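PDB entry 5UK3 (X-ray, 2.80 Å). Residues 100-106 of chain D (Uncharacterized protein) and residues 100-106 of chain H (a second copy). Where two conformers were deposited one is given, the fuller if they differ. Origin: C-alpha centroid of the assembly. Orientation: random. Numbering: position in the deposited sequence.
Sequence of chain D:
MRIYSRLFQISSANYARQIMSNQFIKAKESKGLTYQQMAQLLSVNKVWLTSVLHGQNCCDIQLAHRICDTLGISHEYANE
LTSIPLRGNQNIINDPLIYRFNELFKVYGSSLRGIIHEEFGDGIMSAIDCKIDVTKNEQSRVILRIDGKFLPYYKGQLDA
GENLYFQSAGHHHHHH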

ATOM      1  N   ARG D 100     -18.539   8.183   1.357  1.00 70.94           N
ATOM      2  CA  ARG D 100     -18.943   9.564   1.136  1.00 71.72           C
ATOM      3  C   ARG D 100     -18.490  10.489   2.239  1.00 70.19           C
ATOM      4  O   ARG D 100     -18.003  11.578   1.966  1.00 71.09           O
ATOM      5  CB  ARG D 100     -20.430   9.660   0.837  1.00 74.56           C
ATOM      6  CG  ARG D 100     -20.687   9.611  -0.656  1.00 79.16           C
ATOM      7  CD  ARG D 100     -21.808   8.667  -1.027  1.00 83.09           C
ATOM      8  NE  ARG D 100     -21.858   8.463  -2.467  1.00 86.51           N
ATOM      9  CZ  ARG D 100     -21.194   7.510  -3.106  1.00 89.17           C
ATOM     10  NH1 ARG D 100     -20.427   6.668  -2.436  1.00 83.49           N
ATOM     11  NH2 ARG D 100     -21.300   7.399  -4.419  1.00 97.32           N
ATOM     12  N   PHE D 101     -18.609  10.062   3.481  1.00 71.02           N
ATOM     13  CA  PHE D 101     -18.072  10.879   4.560  1.00 69.43           C
ATOM     14  C   PHE D 101     -16.585  11.091   4.381  1.00 68.89           C
ATOM     15  O   PHE D 101     -16.098  12.166   4.606  1.00 74.82           O
ATOM     16  CB  PHE D 101     -18.397  10.294   5.925  1.00 70.00           C
ATOM     17  CG  PHE D 101     -19.850  10.313   6.230  1.00 72.30           C
ATOM     18  CD1 PHE D 101     -20.538  11.508   6.238  1.00 76.71           C
ATOM     19  CD2 PHE D 101     -20.539   9.148   6.504  1.00 75.82           C
ATOM     20  CE1 PHE D 101     -21.889  11.545   6.505  1.00 79.99           C
ATOM     21  CE2 PHE D 101     -21.895   9.171   6.795  1.00 79.22           C
ATOM     22  CZ  PHE D 101     -22.570  10.377   6.789  1.00 81.13           C
ATOM     23  N   ASN D 102     -15.856  10.069   3.964  0.50 68.65           N
ATOM     24  CA  ASN D 102     -14.418  10.225   3.738  0.50 68.54           C
ATOM     25  C   ASN D 102     -14.120  11.187   2.584  0.50 68.45           C
ATOM     26  O   ASN D 102     -13.234  12.048   2.713  0.50 71.58           O
ATOM     27  CB  ASN D 102     -13.723   8.847   3.694  0.50 69.92           C
ATOM     28  CG  ASN D 102     -13.717   8.164   5.083  0.50 70.18           C
ATOM     29  OD1 ASN D 102     -13.579   8.815   6.155  0.50 66.54           O
ATOM     30  ND2 ASN D 102     -13.898   6.839   5.069  0.50 72.58           N
ATOM     31  N   GLU D 103     -14.922  11.133   1.524  1.00 69.12           N
ATOM     32  CA  GLU D 103     -14.730  12.000   0.363  1.00 69.70           C
ATOM     33  C   GLU D 103     -15.017  13.435   0.737  1.00 69.55           C
ATOM     34  O   GLU D 103     -14.283  14.361   0.374  1.00 68.39           O
ATOM     35  CB  GLU D 103     -15.645  11.610  -0.739  1.00 71.74           C
ATOM     36  CG  GLU D 103     -15.729  12.640  -1.834  1.00 74.49           C
ATOM     37  CD  GLU D 103     -16.347  12.058  -3.075  1.00 78.60           C
ATOM     38  OE1 GLU D 103     -17.539  12.377  -3.348  1.00 73.99           O
ATOM     39  OE2 GLU D 103     -15.616  11.269  -3.760  1.00 85.42           O
ATOM     40  N   LEU D 104     -16.016  13.594   1.579  1.00 69.49           N
ATOM     41  CA  LEU D 104     -16.331  14.883   2.113  1.00 71.80           C
ATOM     42  C   LEU D 104     -15.153  15.572   2.795  1.00 71.40           C
ATOM     43  O   LEU D 104     -14.919  16.733   2.540  1.00 71.78           O
ATOM     44  CB  LEU D 104     -17.520  14.774   3.047  1.00 74.89           C
ATOM     45  CG  LEU D 104     -18.146  16.067   3.518  1.00 78.25           C
ATOM     46  CD1 LEU D 104     -18.680  16.798   2.300  1.00 81.38           C
ATOM     47  CD2 LEU D 104     -19.290  15.798   4.475  1.00 78.68           C
ATOM     48  N   PHE D 105     -14.367  14.864   3.609  1.00 71.14           N
ATOM     49  CA  PHE D 105     -13.179  15.487   4.231  1.00 70.68           C
ATOM     50  C   PHE D 105     -11.963  15.539   3.336  1.00 69.45           C
ATOM     51  O   PHE D 105     -11.030  16.273   3.593  1.00 69.33           O
ATOM     52  CB  PHE D 105     -12.861  14.840   5.571  1.00 72.85           C
ATOM     53  CG  PHE D 105     -13.905  15.112   6.582  1.00 73.76           C
ATOM     54  CD1 PHE D 105     -13.904  16.305   7.297  1.00 72.80           C
ATOM     55  CD2 PHE D 105     -14.959  14.228   6.742  1.00 74.23           C
ATOM     56  CE1 PHE D 105     -14.918  16.574   8.214  1.00 74.33           C
ATOM     57  CE2 PHE D 105     -15.972  14.488   7.649  1.00 73.09           C
ATOM     58  CZ  PHE D 105     -15.954  15.656   8.389  1.00 72.02           C
ATOM     59  N   LYS D 106     -11.962  14.771   2.267  1.00 73.29           N
ATOM     60  CA  LYS D 106     -10.942  14.958   1.234  1.00 73.66           C
ATOM     61  C   LYS D 106     -11.170  16.283   0.526  1.00 69.98           C
ATOM     62  O   LYS D 106     -10.210  16.976   0.201  1.00 71.64           O
ATOM     63  CB  LYS D 106     -10.905  13.765   0.266  1.00 78.00           C
ATOM     64  CG  LYS D 106      -9.897  12.708   0.681  1.00 83.47           C
ATOM     65  CD  LYS D 106      -9.748  11.586  -0.340  1.00 92.70           C
ATOM     66  CE  LYS D 106     -10.566  10.359   0.043  1.00100.87           C
ATOM     67  NZ  LYS D 106     -10.710   9.430  -1.113  1.00107.67           N
TER
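Chain H, residues 100-106: RFNELFK

Chain H 100-106 is helical throughout, like chain D 100-106, and both helices extend beyond these stretches. The two run antiparallel, their N-to-C directions 175° apart and their axes 10.2 Å apart at closest approach. The register is nearly twofold: Asn H102 lies against Asn D102 (CA to CA 6.8 Å), Phe H105 against Phe D101 and Phe H101 against Phe D105 (CA to CA 7.5 Å each). All four phenylalanines point CA-to-CB toward the partner helix and have chi1 in the m well, near -67°. Chi2 separates them: -59° at Phe H101, -83° at Phe H105, matching chain D. With these angles Phe H105 slides along Phe D101, planes 13° apart but barely overlapping (centroids 4.9 Å), so that Phe D101 CB sits over the Phe H105 face, 3.9 Å from the centroid. CG of Phe D101 is 3.6 Å from CE1 of Phe H105. Phe H101 repeats this on Phe D105, Phe H101 CG to Phe D105 CE1 3.5 Å. The Phe D105 and Phe H105 rings meet rim to rim, CE2 to CE2 3.4 Å, planes at 43°. Asn H102 leaves CA sideways; chi1 -69° and chi2 -37° bring its OD1 to 3.4 Å from Asn D102 OD1, two acceptors without a hydrogen bond. The CA-to-CB bond of Glu H103 points away; its chi1 and chi2 are both t.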

ATOM      1  N   ARG H 100      -8.180  13.302  12.746  1.00 52.69           N
ATOM      2  CA  ARG H 100      -9.243  13.075  13.710  1.00 57.45           C
ATOM      3  C   ARG H 100     -10.580  12.898  13.038  1.00 60.37           C
ATOM      4  O   ARG H 100     -11.328  11.996  13.388  1.00 62.96           O
ATOM      5  CB  ARG H 100      -9.310  14.189  14.743  1.00 58.10           C
ATOM      6  CG  ARG H 100      -8.494  13.913  15.988  1.00 59.35           C
ATOM      7  CD  ARG H 100      -7.106  14.487  15.857  1.00 58.60           C
ATOM      8  NE  ARG H 100      -6.286  14.199  17.022  1.00 60.04           N
ATOM      9  CZ  ARG H 100      -5.069  13.684  16.960  1.00 64.31           C
ATOM     10  NH1 ARG H 100      -4.527  13.407  15.790  1.00 61.75           N
ATOM     11  NH2 ARG H 100      -4.386  13.458  18.067  1.00 71.31           N
ATOM     12  N   PHE H 101     -10.893  13.721  12.053  1.00 67.04           N
ATOM     13  CA  PHE H 101     -12.174  13.492  11.355  1.00 68.34           C
ATOM     14  C   PHE H 101     -12.225  12.113  10.757  1.00 66.04           C
ATOM     15  O   PHE H 101     -13.235  11.460  10.844  1.00 64.16           O
ATOM     16  CB  PHE H 101     -12.447  14.562  10.302  1.00 67.79           C
ATOM     17  CG  PHE H 101     -12.688  15.932  10.893  1.00 68.95           C
ATOM     18  CD1 PHE H 101     -13.729  16.134  11.782  1.00 70.34           C
ATOM     19  CD2 PHE H 101     -11.873  17.005  10.566  1.00 72.65           C
ATOM     20  CE1 PHE H 101     -13.949  17.372  12.331  1.00 72.34           C
ATOM     21  CE2 PHE H 101     -12.079  18.250  11.118  1.00 73.58           C
ATOM     22  CZ  PHE H 101     -13.120  18.426  12.008  1.00 75.30           C
ATOM     23  N   ASN H 102     -11.113  11.642  10.216  1.00 68.60           N
ATOM     24  CA  ASN H 102     -11.079  10.295   9.663  1.00 73.03           C
ATOM     25  C   ASN H 102     -11.251   9.218  10.739  1.00 69.17           C
ATOM     26  O   ASN H 102     -12.030   8.259  10.561  1.00 65.58           O
ATOM     27  CB  ASN H 102      -9.881  10.142   8.716  1.00 80.23           C
ATOM     28  CG  ASN H 102     -10.061  10.982   7.429  1.00 92.45           C
ATOM     29  OD1 ASN H 102     -11.182  11.126   6.868  1.00 95.88           O
ATOM     30  ND2 ASN H 102      -8.949  11.558   6.957  1.00102.97           N
ATOM     31  N   GLU H 103     -10.639   9.439  11.892  1.00 66.00           N
ATOM     32  CA  GLU H 103     -10.733   8.488  12.986  1.00 65.84           C
ATOM     33  C   GLU H 103     -12.160   8.427  13.479  1.00 65.44           C
ATOM     34  O   GLU H 103     -12.688   7.359  13.828  1.00 64.94           O
ATOM     35  CB  GLU H 103      -9.816   8.903  14.123  1.00 67.61           C
ATOM     36  CG  GLU H 103     -10.068   8.144  15.408  1.00 69.71           C
ATOM     37  CD  GLU H 103      -8.909   8.256  16.362  1.00 74.16           C
ATOM     38  OE1 GLU H 103      -9.048   9.041  17.349  1.00 71.75           O
ATOM     39  OE2 GLU H 103      -7.859   7.596  16.073  1.00 73.49           O
ATOM     40  N   LEU H 104     -12.783   9.590  13.509  1.00 62.74           N
ATOM     41  CA  LEU H 104     -14.129   9.664  13.943  1.00 62.64           C
ATOM     42  C   LEU H 104     -15.038   8.745  13.153  1.00 61.66           C
ATOM     43  O   LEU H 104     -15.873   8.092  13.732  1.00 63.30           O
ATOM     44  CB  LEU H 104     -14.587  11.107  13.900  1.00 65.04           C
ATOM     45  CG  LEU H 104     -15.942  11.438  14.496  1.00 69.83           C
ATOM     46  CD1 LEU H 104     -15.888  11.128  15.977  1.00 72.53           C
ATOM     47  CD2 LEU H 104     -16.277  12.907  14.324  1.00 75.16           C
ATOM     48  N   PHE H 105     -14.897   8.681  11.831  1.00 62.38           N
ATOM     49  CA  PHE H 105     -15.757   7.788  11.038  1.00 60.61           C
ATOM     50  C   PHE H 105     -15.265   6.365  11.046  1.00 66.17           C
ATOM     51  O   PHE H 105     -15.991   5.456  10.663  1.00 68.91           O
ATOM     52  CB  PHE H 105     -15.951   8.323   9.639  1.00 59.23           C
ATOM     53  CG  PHE H 105     -16.737   9.564   9.621  1.00 61.23           C
ATOM     54  CD1 PHE H 105     -18.104   9.524   9.659  1.00 67.72           C
ATOM     55  CD2 PHE H 105     -16.126  10.784   9.639  1.00 63.36           C
ATOM     56  CE1 PHE H 105     -18.865  10.709   9.664  1.00 68.74           C
ATOM     57  CE2 PHE H 105     -16.867  11.964   9.667  1.00 63.86           C
ATOM     58  CZ  PHE H 105     -18.238  11.931   9.670  1.00 64.30           C
ATOM     59  N   LYS H 106     -14.013   6.139  11.429  1.00 71.69           N
ATOM     60  CA  LYS H 106     -13.563   4.764  11.677  1.00 76.18           C
ATOM     61  C   LYS H 106     -14.259   4.187  12.916  1.00 74.02           C
ATOM     62  O   LYS H 106     -14.668   3.033  12.914  1.00 79.95           O
ATOM     63  CB  LYS H 106     -12.044   4.679  11.801  1.00 82.42           C
ATOM     64  CG  LYS H 106     -11.374   4.353  10.479  1.00 90.90           C
ATOM     65  CD  LYS H 106      -9.869   4.140  10.619  1.00 97.84           C
ATOM     66  CE  LYS H 106      -9.078   5.383  10.245  1.00 99.76           C
ATOM     67  NZ  LYS H 106      -7.671   5.284  10.713  1.00104.56           N
TER